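Local coordinates for coenzyme F420-dependent N(5),N(10)-methenyltetrahydromethanopterin reductase-related protein (Desulfurobacterium thermolithotrophum DSM 11699, PDB 6HUZ) that uses tetrahydrofolate derivatives as substrates and holds an iron-guanylylpyridinol cofactor, as a bacterial paralog of [Fe]-hydrogenase, at residues 11-15 against 16-20; 50-53 against 54-57; 235-238 against 239-243; 212-215 against 216-220. One frame throughout, in Å; residues are numbered along the deposited sequence.

Contact 1: residues 11-15 against 16-20; sequences LNYYS and NKLNV. With GUE (5,10-Methenyltetrahydrofolate), chain C.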
loop_
_atom_site.group_PDB
_atom_site.type_symbol
_atom_site.label_atom_id
_atom_site.label_comp_id
_atom_site.label_asym_id
_atom_site.label_seq_id
_atom_site.Cartn_x
_atom_site.Cartn_y
_atom_site.Cartn_z
ATOM N N LEU A 11 8.086 -4.980 -32.489
ATOM C CA LEU A 11 9.196 -5.891 -32.780
ATOM C C LEU A 11 10.522 -5.419 -32.120
ATOM O O LEU A 11 11.227 -6.215 -31.491
ATOM C CB LEU A 11 9.393 -6.009 -34.286
ATOM C CG LEU A 11 8.317 -6.806 -35.027
ATOM C CD1 LEU A 11 8.338 -6.485 -36.520
ATOM C CD2 LEU A 11 8.517 -8.299 -34.845
ATOM N N ASN A 12 10.850 -4.137 -32.236
ATOM C CA ASN A 12 12.092 -3.630 -31.634
ATOM C C ASN A 12 12.084 -3.689 -30.128
ATOM O O ASN A 12 13.117 -3.973 -29.523
ATOM C CB ASN A 12 12.363 -2.190 -32.062
ATOM C CG ASN A 12 12.804 -2.073 -33.478
ATOM O OD1 ASN A 12 13.213 -3.058 -34.098
ATOM N ND2 ASN A 12 12.735 -0.868 -34.026
ATOM N N TYR A 13 10.954 -3.399 -29.499
ATOM C CA TYR A 13 10.980 -3.415 -28.040
ATOM C C TYR A 13 11.230 -4.819 -27.513
ATOM O O TYR A 13 12.101 -4.985 -26.663
ATOM C CB TYR A 13 9.722 -2.801 -27.411
ATOM C CG TYR A 13 9.840 -2.809 -25.901
ATOM C CD1 TYR A 13 10.514 -1.790 -25.233
ATOM C CD2 TYR A 13 9.402 -3.896 -25.155
ATOM C CE1 TYR A 13 10.684 -1.820 -23.857
ATOM C CE2 TYR A 13 9.568 -3.939 -23.774
ATOM C CZ TYR A 13 10.225 -2.901 -23.133
ATOM O OH TYR A 13 10.430 -2.918 -21.780
ATOM N N TYR A 14 10.514 -5.822 -28.044
ATOM C CA TYR A 14 10.656 -7.199 -27.582
ATOM C C TYR A 14 11.927 -7.910 -28.028
ATOM O O TYR A 14 12.188 -8.998 -27.534
ATOM C CB TYR A 14 9.427 -8.024 -27.977
ATOM C CG TYR A 14 8.127 -7.442 -27.471
ATOM C CD1 TYR A 14 7.920 -7.230 -26.113
ATOM C CD2 TYR A 14 7.063 -7.215 -28.333
ATOM C CE1 TYR A 14 6.717 -6.720 -25.633
ATOM C CE2 TYR A 14 5.842 -6.742 -27.863
ATOM C CZ TYR A 14 5.675 -6.492 -26.512
ATOM O OH TYR A 14 4.480 -6.014 -26.045
ATOM N N SER A 15 12.709 -7.338 -28.938
ATOM C CA SER A 15 13.949 -7.962 -29.404
ATOM C C SER A 15 15.190 -7.209 -28.935
ATOM O O SER A 15 16.148 -7.826 -28.489
ATOM C CB SER A 15 13.982 -8.007 -30.935
ATOM O OG SER A 15 15.214 -8.501 -31.450
ATOM N N ASN A 16 15.201 -5.888 -29.070
ATOM C CA ASN A 16 16.410 -5.138 -28.701
ATOM C C ASN A 16 16.427 -4.422 -27.375
ATOM O O ASN A 16 17.470 -4.407 -26.743
ATOM C CB ASN A 16 16.723 -4.124 -29.794
ATOM C CG ASN A 16 16.644 -4.702 -31.186
ATOM O OD1 ASN A 16 17.147 -5.802 -31.465
ATOM N ND2 ASN A 16 16.020 -3.979 -32.090
ATOM N N LYS A 17 15.310 -3.812 -26.981
ATOM C CA LYS A 17 15.206 -3.062 -25.750
ATOM C C LYS A 17 15.098 -4.030 -24.611
ATOM O O LYS A 17 15.939 -3.990 -23.714
ATOM C CB LYS A 17 14.051 -2.078 -25.847
ATOM C CG LYS A 17 14.337 -1.122 -26.994
ATOM C CD LYS A 17 13.290 -0.054 -27.162
ATOM C CE LYS A 17 13.663 0.849 -28.328
ATOM N NZ LYS A 17 12.988 2.175 -28.253
ATOM N N LEU A 18 14.098 -4.912 -24.656
ATOM C CA LEU A 18 13.909 -5.970 -23.675
ATOM C C LEU A 18 14.195 -7.253 -24.484
ATOM O O LEU A 18 13.458 -7.610 -25.417
ATOM C CB LEU A 18 12.499 -5.979 -23.051
ATOM C CG LEU A 18 12.236 -7.028 -21.944
ATOM C CD1 LEU A 18 12.944 -6.663 -20.611
ATOM C CD2 LEU A 18 10.749 -7.127 -21.639
ATOM N N ASN A 19 15.297 -7.908 -24.158
ATOM C CA ASN A 19 15.718 -9.141 -24.793
ATOM C C ASN A 19 14.763 -10.261 -24.313
ATOM O O ASN A 19 15.162 -11.069 -23.489
ATOM C CB ASN A 19 17.138 -9.446 -24.346
ATOM C CG ASN A 19 17.775 -10.528 -25.170
ATOM O OD1 ASN A 19 17.140 -11.103 -26.048
ATOM N ND2 ASN A 19 19.040 -10.828 -24.909
ATOM N N VAL A 20 13.519 -10.297 -24.817
ATOM C CA VAL A 20 12.500 -11.284 -24.413
ATOM C C VAL A 20 12.921 -12.767 -24.663
ATOM O O VAL A 20 12.683 -13.610 -23.789
ATOM C CB VAL A 20 11.110 -10.956 -25.015
ATOM C CG1 VAL A 20 10.108 -12.057 -24.688
ATOM C CG2 VAL A 20 10.598 -9.617 -24.474
HETATM N N1 GUE C . 4.520 -8.925 -16.743
HETATM C C2 GUE C . 3.257 -8.601 -16.357
HETATM N N3 GUE C . 2.617 -7.510 -16.793
HETATM C C4 GUE C . 3.143 -6.653 -17.651
HETATM C C6 GUE C . 6.214 -6.839 -19.906
HETATM C "C1'" GUE C . 6.797 -0.555 -21.216
HETATM C "C2'" GUE C . 6.203 -0.778 -19.967
HETATM C "C3'" GUE C . 6.055 -2.080 -19.479
HETATM C "C4'" GUE C . 6.476 -3.182 -20.241
HETATM C "C5'" GUE C . 7.044 -2.947 -21.503
HETATM O O4 GUE C . 2.479 -5.663 -18.027
HETATM C C4A GUE C . 4.503 -6.951 -18.147
HETATM N N5 GUE C . 5.289 -6.173 -18.998
HETATM C C7 GUE C . 7.144 -7.594 -18.963
HETATM N N8 GUE C . 6.420 -8.463 -18.040
HETATM C C8A GUE C . 5.168 -8.148 -17.628
HETATM N N2 GUE C . 2.657 -9.422 -15.461
HETATM C C9 GUE C . 7.026 -5.631 -20.399
HETATM N N10 GUE C . 6.274 -4.520 -19.821
HETATM C "C6'" GUE C . 7.205 -1.646 -21.976
HETATM C C11 GUE C . 6.964 0.848 -21.757
HETATM O O11 GUE C . 6.908 1.813 -21.009
HETATM N N GUE C . 7.148 1.011 -23.073
HETATM C CA GUE C . 7.143 2.328 -23.712
HETATM C C GUE C . 6.116 2.411 -24.825
HETATM O OX1 GUE C . 5.781 1.361 -25.432
HETATM O OX2 GUE C . 5.612 3.518 -25.117
HETATM C CB GUE C . 8.537 2.725 -24.210
HETATM C CG GUE C . 9.623 1.686 -23.904
HETATM C CD GUE C . 10.970 2.034 -24.525
HETATM O OE1 GUE C . 11.999 1.923 -23.804
HETATM O OE2 GUE C . 11.007 2.402 -25.730
HETATM C C1 GUE C . 5.378 -4.900 -18.991
#
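Leu18 N reaches back five residues to Tyr13 O over 2.8 Å, nearly straight at 170°, which shows helix 11-17 widening into a pi-type turn as it ends; just before it, Asn16 N still makes the ordinary i to i+4 bond to Asn12 O (2.9 Å). Val20 N bonds to Tyr14 O, carrying the chain out of the helix. This short helix follows the first strand of the Rossmann-like domain and lines both ligand pockets, Tyr14 touching the iron cofactor. Tyr13 CG stands anti to the backbone N (chi1 -178°), swinging the ring over the next turn, where CD1 meets Lys17 CB at 3.6 Å and CE2 meets Leu18 CB at 3.6 Å. The aryl ring of methenyltetrahydrofolate meets the phenol end, its C6' 3.5 Å from Tyr13 CZ, while the phenol oxygen is hydrogen-bonded to Leu228 O of the second subunit. With an alanine here, Lys17, Leu18 and the folate's benzoyl ring would probably lose their shared packing partner, and Leu228 O its hydroxyl mate. Tyr14 CD1 lies against Val20 CG2, the two side chains running alongside. Extended beyond CG, Lys17 ends with NZ 3.2 Å from folate carboxylate atom OE2, a hydrogen bond.

Contact 2: residues 50-53 against 54-57; sequences DPNI and DKVP. With FE9 (iron-guanylyl pyridinol cofactor), chain B.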
loop_
_atom_site.group_PDB
_atom_site.type_symbol
_atom_site.label_atom_id
_atom_site.label_comp_id
_atom_site.label_asym_id
_atom_site.label_seq_id
_atom_site.Cartn_x
_atom_site.Cartn_y
_atom_site.Cartn_z
ATOM N N ASP A 50 -3.169 -3.255 -38.076
ATOM C CA ASP A 50 -2.056 -2.441 -37.578
ATOM C C ASP A 50 -1.618 -1.552 -38.724
ATOM O O ASP A 50 -1.416 -2.037 -39.817
ATOM C CB ASP A 50 -0.888 -3.295 -37.076
ATOM C CG ASP A 50 0.221 -2.487 -36.426
ATOM O OD1 ASP A 50 0.736 -1.555 -37.070
ATOM O OD2 ASP A 50 0.578 -2.793 -35.277
ATOM N N PRO A 51 -1.452 -0.248 -38.505
ATOM C CA PRO A 51 -1.038 0.631 -39.608
ATOM C C PRO A 51 0.353 0.374 -40.166
ATOM O O PRO A 51 0.631 0.790 -41.278
ATOM C CB PRO A 51 -1.100 2.035 -38.976
ATOM C CG PRO A 51 -0.913 1.819 -37.552
ATOM C CD PRO A 51 -1.609 0.509 -37.247
ATOM N N ASN A 52 1.229 -0.277 -39.395
ATOM C CA ASN A 52 2.603 -0.524 -39.819
ATOM C C ASN A 52 2.911 -1.960 -40.234
ATOM O O ASN A 52 4.064 -2.375 -40.163
ATOM C CB ASN A 52 3.552 -0.076 -38.700
ATOM C CG ASN A 52 3.210 1.262 -38.080
ATOM O OD1 ASN A 52 3.597 2.322 -38.568
ATOM N ND2 ASN A 52 2.472 1.248 -36.981
ATOM N N ILE A 53 1.909 -2.716 -40.693
ATOM C CA ILE A 53 2.125 -4.093 -41.152
ATOM C C ILE A 53 3.265 -4.185 -42.210
ATOM O O ILE A 53 3.996 -5.171 -42.239
ATOM C CB ILE A 53 0.785 -4.647 -41.733
ATOM C CG1 ILE A 53 -0.123 -5.217 -40.619
ATOM C CG2 ILE A 53 1.018 -5.658 -42.823
ATOM C CD1 ILE A 53 0.477 -6.296 -39.745
ATOM N N ASP A 54 3.416 -3.181 -43.074
ATOM C CA ASP A 54 4.481 -3.232 -44.088
ATOM C C ASP A 54 5.909 -3.138 -43.503
ATOM O O ASP A 54 6.869 -3.450 -44.205
ATOM C CB ASP A 54 4.258 -2.172 -45.179
ATOM C CG ASP A 54 3.186 -2.565 -46.182
ATOM O OD1 ASP A 54 2.483 -3.579 -45.941
ATOM O OD2 ASP A 54 3.053 -1.864 -47.212
ATOM N N LYS A 55 6.059 -2.740 -42.236
ATOM C CA LYS A 55 7.378 -2.667 -41.606
ATOM C C LYS A 55 7.765 -4.032 -41.005
ATOM O O LYS A 55 8.937 -4.243 -40.680
ATOM C CB LYS A 55 7.408 -1.577 -40.515
ATOM C CG LYS A 55 7.388 -0.164 -41.084
ATOM C CD LYS A 55 7.231 0.904 -40.007
ATOM C CE LYS A 55 6.521 2.142 -40.510
ATOM N NZ LYS A 55 7.028 3.382 -39.852
ATOM N N VAL A 56 6.793 -4.963 -40.876
ATOM C CA VAL A 56 7.056 -6.289 -40.327
ATOM C C VAL A 56 7.857 -7.084 -41.360
ATOM O O VAL A 56 7.415 -7.190 -42.507
ATOM C CB VAL A 56 5.729 -7.030 -39.999
ATOM C CG1 VAL A 56 5.994 -8.461 -39.523
ATOM C CG2 VAL A 56 4.919 -6.260 -38.964
ATOM N N PRO A 57 8.991 -7.709 -40.997
ATOM C CA PRO A 57 9.733 -8.512 -42.001
ATOM C C PRO A 57 8.848 -9.562 -42.696
ATOM O O PRO A 57 7.899 -10.073 -42.105
ATOM C CB PRO A 57 10.845 -9.160 -41.170
ATOM C CG PRO A 57 11.049 -8.218 -40.013
ATOM C CD PRO A 57 9.664 -7.724 -39.684
HETATM O O2 FE9 B . 4.526 -4.345 -23.143
HETATM FE FE FE9 B . 1.840 -5.783 -22.086
HETATM C C1F FE9 B . 2.534 -7.188 -23.035
HETATM O O1F FE9 B . 2.957 -8.059 -23.622
HETATM C C2F FE9 B . 1.330 -6.971 -20.783
HETATM O O2F FE9 B . 0.991 -7.717 -20.005
HETATM C C8 FE9 B . 0.129 -5.820 -22.923
HETATM O O18 FE9 B . -0.756 -6.584 -22.580
HETATM C C7 FE9 B . -0.130 -4.838 -24.053
HETATM C C6 FE9 B . 1.204 -4.230 -24.380
HETATM N N1 FE9 B . 2.289 -4.573 -23.555
HETATM C C5 FE9 B . 1.350 -3.335 -25.539
HETATM C C5M FE9 B . 0.142 -2.975 -26.357
HETATM C C4 FE9 B . 2.681 -2.778 -25.826
HETATM C C3 FE9 B . 3.826 -3.138 -24.944
HETATM C C3M FE9 B . 5.222 -2.624 -25.188
HETATM C C2 FE9 B . 3.574 -4.080 -23.790
HETATM O O3P FE9 B . 2.771 -1.888 -26.853
HETATM P P1 FE9 B . 3.354 -2.259 -28.313
HETATM O O1P FE9 B . 4.168 -3.461 -28.219
HETATM O O2P FE9 B . 4.344 -1.053 -28.737
HETATM O "O5'" FE9 B . 2.085 -2.442 -29.258
HETATM C "C5'" FE9 B . 1.285 -1.351 -29.686
HETATM C "C4'" FE9 B . 0.922 -1.632 -31.140
HETATM O "O4'" FE9 B . -0.026 -0.672 -31.589
HETATM C "C1'" FE9 B . 0.224 -0.429 -32.967
HETATM C "C2'" FE9 B . 1.735 -0.417 -33.057
HETATM O "O2'" FE9 B . 2.246 -0.622 -34.382
HETATM C "C3'" FE9 B . 2.118 -1.528 -32.087
HETATM O "O3'" FE9 B . 2.316 -2.786 -32.735
HETATM N N9A FE9 B . -0.472 0.802 -33.389
HETATM C C4A FE9 B . -1.694 0.768 -33.866
HETATM N N3A FE9 B . -2.543 -0.244 -34.160
HETATM C C2A FE9 B . -3.737 0.049 -34.715
HETATM N N2A FE9 B . -4.570 -0.988 -34.954
HETATM N N1A FE9 B . -4.137 1.299 -35.015
HETATM C C6A FE9 B . -3.350 2.372 -34.821
HETATM O O6A FE9 B . -3.739 3.522 -35.086
HETATM C C5A FE9 B . -2.044 2.157 -34.193
HETATM N N7A FE9 B . -1.006 2.920 -33.819
HETATM C C8A FE9 B . -0.057 2.082 -33.329
HETATM O O HOH W 1 1.876 -0.935 -43.088
HETATM O O HOH W 2 3.511 -4.957 -20.829
#
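Asn52 O accepts from Lys55 N at 2.9 Å and Ile53 O from Val56 N at 3.1 Å, two bonds spanning three residues each that wind the chain into a short 3-10 turn. Both donors stand well above the carbonyl planes, the second by 61°. The ordered side of this loop is fixed by Asp50: its OD1 takes Asn52 N at 2.7 Å, closing an Asx turn, and also Asn52 ND2, so one oxygen holds both the backbone and the amide. Its OD2 accepts the cofactor's ribose hydroxyls O2' (2.9 Å) and O3' (3.1 Å) and the backbone N of Phe8. Pro51 CD rests 3.3 Å from N3A of the guanine, and the Ile53 and Val56 side chains pack on Phe8. The outer side is looser. Lys55 merely runs alongside Asn52, its CE 3.5 Å from Asn52 OD1; a water bridges Pro51 O to Asp54 N (2.7 Å from the latter), and exposed Asp54 turns to a salt bridge with Arg61. An acidic residue just past the second strand, gripping both ribose hydroxyls, is the classic nucleotide-binding feature of a Rossmann fold, employed here for the guanylyl half of the iron cofactor.

Contact 3: residues 235-238 against 239-243; sequences TEFQ and IAQSL. With NA (sodium ion), chain H; NA (sodium ion), chain I.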
loop_
_atom_site.group_PDB
_atom_site.type_symbol
_atom_site.label_atom_id
_atom_site.label_comp_id
_atom_site.label_asym_id
_atom_site.label_seq_id
_atom_site.Cartn_x
_atom_site.Cartn_y
_atom_site.Cartn_z
ATOM N N THR A 235 -4.117 -6.088 13.602
ATOM C CA THR A 235 -3.281 -6.467 12.462
ATOM C C THR A 235 -3.798 -5.853 11.141
ATOM O O THR A 235 -3.022 -5.285 10.371
ATOM C CB THR A 235 -3.236 -7.993 12.366
ATOM O OG1 THR A 235 -2.652 -8.499 13.555
ATOM C CG2 THR A 235 -2.442 -8.489 11.128
ATOM N N GLU A 236 -5.088 -5.937 10.886
ATOM C CA GLU A 236 -5.641 -5.400 9.636
ATOM C C GLU A 236 -5.526 -3.898 9.583
ATOM O O GLU A 236 -5.333 -3.369 8.504
ATOM C CB GLU A 236 -7.104 -5.822 9.439
ATOM C CG GLU A 236 -7.222 -7.310 9.201
ATOM C CD GLU A 236 -8.579 -7.761 8.715
ATOM O OE1 GLU A 236 -9.544 -6.962 8.756
ATOM O OE2 GLU A 236 -8.675 -8.937 8.302
ATOM N N PHE A 237 -5.666 -3.212 10.728
ATOM C CA PHE A 237 -5.535 -1.756 10.771
ATOM C C PHE A 237 -4.076 -1.411 10.374
ATOM O O PHE A 237 -3.861 -0.551 9.538
ATOM C CB PHE A 237 -5.805 -1.201 12.201
ATOM C CG PHE A 237 -5.479 0.271 12.256
ATOM C CD1 PHE A 237 -6.394 1.214 11.819
ATOM C CD2 PHE A 237 -4.228 0.709 12.684
ATOM C CE1 PHE A 237 -6.062 2.568 11.808
ATOM C CE2 PHE A 237 -3.907 2.063 12.682
ATOM C CZ PHE A 237 -4.827 2.980 12.244
ATOM N N GLN A 238 -3.086 -2.097 10.975
ATOM C CA GLN A 238 -1.663 -1.864 10.669
ATOM C C GLN A 238 -1.359 -2.090 9.182
ATOM O O GLN A 238 -0.671 -1.268 8.589
ATOM C CB GLN A 238 -0.774 -2.772 11.524
ATOM C CG GLN A 238 -0.735 -2.347 12.994
ATOM C CD GLN A 238 0.036 -1.074 13.218
ATOM O OE1 GLN A 238 1.121 -0.845 12.629
ATOM N NE2 GLN A 238 -0.485 -0.207 14.074
ATOM N N ILE A 239 -1.880 -3.153 8.574
ATOM C CA ILE A 239 -1.649 -3.409 7.120
ATOM C C ILE A 239 -2.260 -2.259 6.304
ATOM O O ILE A 239 -1.580 -1.675 5.483
ATOM C CB ILE A 239 -2.295 -4.754 6.683
ATOM C CG1 ILE A 239 -1.563 -5.933 7.358
ATOM C CG2 ILE A 239 -2.292 -4.921 5.112
ATOM C CD1 ILE A 239 -2.360 -7.164 7.389
ATOM N N ALA A 240 -3.536 -1.949 6.541
ATOM C CA ALA A 240 -4.220 -0.888 5.805
ATOM C C ALA A 240 -3.501 0.430 5.923
ATOM O O ALA A 240 -3.294 1.104 4.923
ATOM C CB ALA A 240 -5.665 -0.744 6.295
ATOM N N GLN A 241 -3.115 0.811 7.148
ATOM C CA GLN A 241 -2.450 2.068 7.362
ATOM C C GLN A 241 -1.129 2.135 6.663
ATOM O O GLN A 241 -0.857 3.165 6.092
ATOM C CB GLN A 241 -2.207 2.340 8.870
ATOM C CG GLN A 241 -1.624 3.741 9.114
ATOM C CD GLN A 241 -1.299 4.048 10.569
ATOM O OE1 GLN A 241 -1.753 5.037 11.134
ATOM N NE2 GLN A 241 -0.484 3.238 11.211
ATOM N N SER A 242 -0.264 1.110 6.808
ATOM C CA SER A 242 1.060 1.146 6.208
ATOM C C SER A 242 0.953 1.397 4.724
ATOM O O SER A 242 1.627 2.281 4.195
ATOM C CB SER A 242 1.812 -0.189 6.415
ATOM O OG SER A 242 2.206 -0.416 7.762
ATOM N N LEU A 243 0.120 0.599 4.046
ATOM C CA LEU A 243 -0.005 0.696 2.598
ATOM C C LEU A 243 -0.672 1.978 2.127
ATOM O O LEU A 243 -0.222 2.526 1.122
ATOM C CB LEU A 243 -0.676 -0.559 2.034
ATOM C CG LEU A 243 0.013 -1.876 2.455
ATOM C CD1 LEU A 243 -0.689 -3.071 1.857
ATOM C CD2 LEU A 243 1.539 -1.864 2.160
HETATM NA NA NA H . 0.919 0.636 10.068
HETATM NA NA NA I . -11.631 -9.063 8.623
HETATM O O HOH W 3 -12.467 -10.286 10.938
#
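Gln238 and Ser242, one helical turn apart, hold a sodium ion between them: it is met by Gln238 O at 2.9 Å, Gln238 OE1 at 3.0 Å and Ser242 OG at 2.8 Å. Gln238 manages two of these contacts because its chain bends at chi2 (-71°), curling the amide oxygen back over its own turn. Its carbonyl oxygen also accepts Ser242 N in the regular helical bond (3.0 Å), so that oxygen serves ion and helix together. A second sodium sits at Glu236, both carboxylate oxygens 3.0 Å from the metal, with a water and, both from the second subunit, Glu256 and the Lys356 carbonyl around it, while Arg232 holds Glu236 OE2. All this lies on helix 232-262 of the all-helical C-terminal part, which in this enzyme family builds the dimer. Beside the first sodium, Gln241 crosses the Phe237 ring, CB over one face and the amide plane turned 60° from the ring, with CD 3.9 Å from Phe237 CE2. Farther out, Gln241 NE2 bonds to Ser200 OG of the second subunit, and an alanine in its place would probably leave that hydroxyl without its mate and part of the Phe237 ring uncovered. Asp204 of the second subunit is the main polar partner of the Gln238 amide, and Thr210 of the same subunit hydrogen-bonds Ser242 OG.

Contact 4: residues 212-215 against 216-220; sequences IAFA and GAIEY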
loop_
_atom_site.group_PDB
_atom_site.type_symbol
_atom_site.label_atom_id
_atom_site.label_comp_id
_atom_site.label_asym_id
_atom_site.label_seq_id
_atom_site.Cartn_x
_atom_site.Cartn_y
_atom_site.Cartn_z
ATOM N N ILE A 212 4.644 -8.302 -3.734
ATOM C CA ILE A 212 5.548 -8.173 -2.592
ATOM C C ILE A 212 4.764 -7.623 -1.382
ATOM O O ILE A 212 4.859 -8.168 -0.298
ATOM C CB ILE A 212 6.776 -7.289 -2.949
ATOM C CG1 ILE A 212 7.684 -8.050 -3.926
ATOM C CG2 ILE A 212 7.534 -6.932 -1.664
ATOM C CD1 ILE A 212 8.772 -7.180 -4.630
ATOM N N ALA A 213 3.978 -6.557 -1.574
ATOM C CA ALA A 213 3.187 -5.963 -0.480
ATOM C C ALA A 213 2.145 -6.941 0.087
ATOM O O ALA A 213 1.928 -7.027 1.305
ATOM C CB ALA A 213 2.504 -4.697 -0.989
ATOM N N PHE A 214 1.507 -7.679 -0.779
ATOM C CA PHE A 214 0.494 -8.649 -0.379
ATOM C C PHE A 214 1.172 -9.749 0.397
ATOM O O PHE A 214 0.697 -10.091 1.480
ATOM C CB PHE A 214 -0.182 -9.248 -1.626
ATOM C CG PHE A 214 -1.035 -10.437 -1.295
ATOM C CD1 PHE A 214 -2.356 -10.280 -0.919
ATOM C CD2 PHE A 214 -0.506 -11.718 -1.319
ATOM C CE1 PHE A 214 -3.133 -11.386 -0.584
ATOM C CE2 PHE A 214 -1.281 -12.809 -1.015
ATOM C CZ PHE A 214 -2.590 -12.645 -0.638
ATOM N N ALA A 215 2.280 -10.307 -0.140
ATOM C CA ALA A 215 3.020 -11.379 0.556
ATOM C C ALA A 215 3.544 -10.844 1.907
ATOM O O ALA A 215 3.542 -11.581 2.875
ATOM C CB ALA A 215 4.187 -11.860 -0.286
ATOM N N GLY A 216 4.019 -9.590 1.935
ATOM C CA GLY A 216 4.513 -8.955 3.153
ATOM C C GLY A 216 3.419 -8.807 4.195
ATOM O O GLY A 216 3.676 -8.968 5.388
ATOM N N ALA A 217 2.180 -8.504 3.765
ATOM C CA ALA A 217 1.041 -8.362 4.690
ATOM C C ALA A 217 0.688 -9.709 5.275
ATOM O O ALA A 217 0.301 -9.784 6.444
ATOM C CB ALA A 217 -0.168 -7.797 3.971
ATOM N N ILE A 218 0.797 -10.774 4.477
ATOM C CA ILE A 218 0.469 -12.098 5.007
ATOM C C ILE A 218 1.588 -12.500 5.971
ATOM O O ILE A 218 1.311 -13.086 7.010
ATOM C CB ILE A 218 0.282 -13.125 3.880
ATOM C CG1 ILE A 218 -0.871 -12.688 2.941
ATOM C CG2 ILE A 218 0.019 -14.517 4.466
ATOM C CD1 ILE A 218 -2.201 -12.401 3.644
ATOM N N GLU A 219 2.830 -12.160 5.648
ATOM C CA GLU A 219 3.919 -12.498 6.551
ATOM C C GLU A 219 3.693 -11.791 7.903
ATOM O O GLU A 219 3.818 -12.417 8.947
ATOM C CB GLU A 219 5.275 -12.112 5.949
ATOM C CG GLU A 219 6.436 -12.529 6.842
ATOM C CD GLU A 219 7.780 -12.581 6.144
ATOM O OE1 GLU A 219 8.719 -11.913 6.633
ATOM O OE2 GLU A 219 7.900 -13.290 5.115
ATOM N N TYR A 220 3.315 -10.510 7.877
ATOM C CA TYR A 220 3.064 -9.746 9.097
ATOM C C TYR A 220 1.845 -10.321 9.837
ATOM O O TYR A 220 1.817 -10.353 11.059
ATOM C CB TYR A 220 2.893 -8.249 8.762
ATOM C CG TYR A 220 2.206 -7.491 9.859
ATOM C CD1 TYR A 220 2.823 -7.307 11.096
ATOM C CD2 TYR A 220 0.920 -6.988 9.686
ATOM C CE1 TYR A 220 2.177 -6.644 12.133
ATOM C CE2 TYR A 220 0.255 -6.337 10.728
ATOM C CZ TYR A 220 0.889 -6.170 11.948
ATOM O OH TYR A 220 0.236 -5.542 12.979
#
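Phe214 and Ile218 meet one turn apart on helix 207-228 in a CH-pi contact: Ile218 CG1 lies 4.2 Å from the centroid of the phenylalanine ring, 21° off the ring normal, thus over the face though displaced toward its rim. Phe214 CG is anti to the backbone N (chi1 169°), which lays the ring along the helix beside Ile218, both side chains pointing the same way. The same CG1 is 3.4 Å from Phe214 O, so it fills the angle between ring and backbone. Backbone bonding is of plain alpha-helical kind, each carbonyl taking the N-H four residues on: Gly216 N to Ile212 O at 2.8 Å, Ala217 N to Ala213 O at 2.9 Å, Ile218 N to Phe214 O at 3.1 Å and Glu219 N to Ala215 O at 2.9 Å. Of polar side chains, buried Glu219 has both carboxylate oxygens satisfied, OE1 by Thr284 OG1 and OE2 by Leu283 N, at the start of helix 282-292. Small Ala215 packs on Leu283 of that helix, and Ala217 and Tyr220 face helix 232-262; Ile212 meets Ile212 of the second subunit, whose Leu243 and Met267 touch Ala213 and Phe214.

How the contacts relate
The four contacts form two pairs, one in each domain. Contacts 1 and 2 lie 16 Å apart between centres and touch where Leu11 CD1 packs 3.6 Å from Pro57 CD; together they serve the iron cofactor, contact 2 at its ribose and guanine and contact 1 nearer the folate. Contacts 3 and 4 sit on successive helices, their centres 11 Å apart, and are joined by Tyr220, whose OH sits 3.3 Å from Gln238 CB, and by Ala217 on Ile239. About 17 Å separates the nearest atoms of contacts 1 and 4. The second subunit touches contacts 1, 3 and 4, and its Thr230, Ser270 and Ser273 hydrogen-bond the folate beside contact 1, which completes that pocket across the dimer.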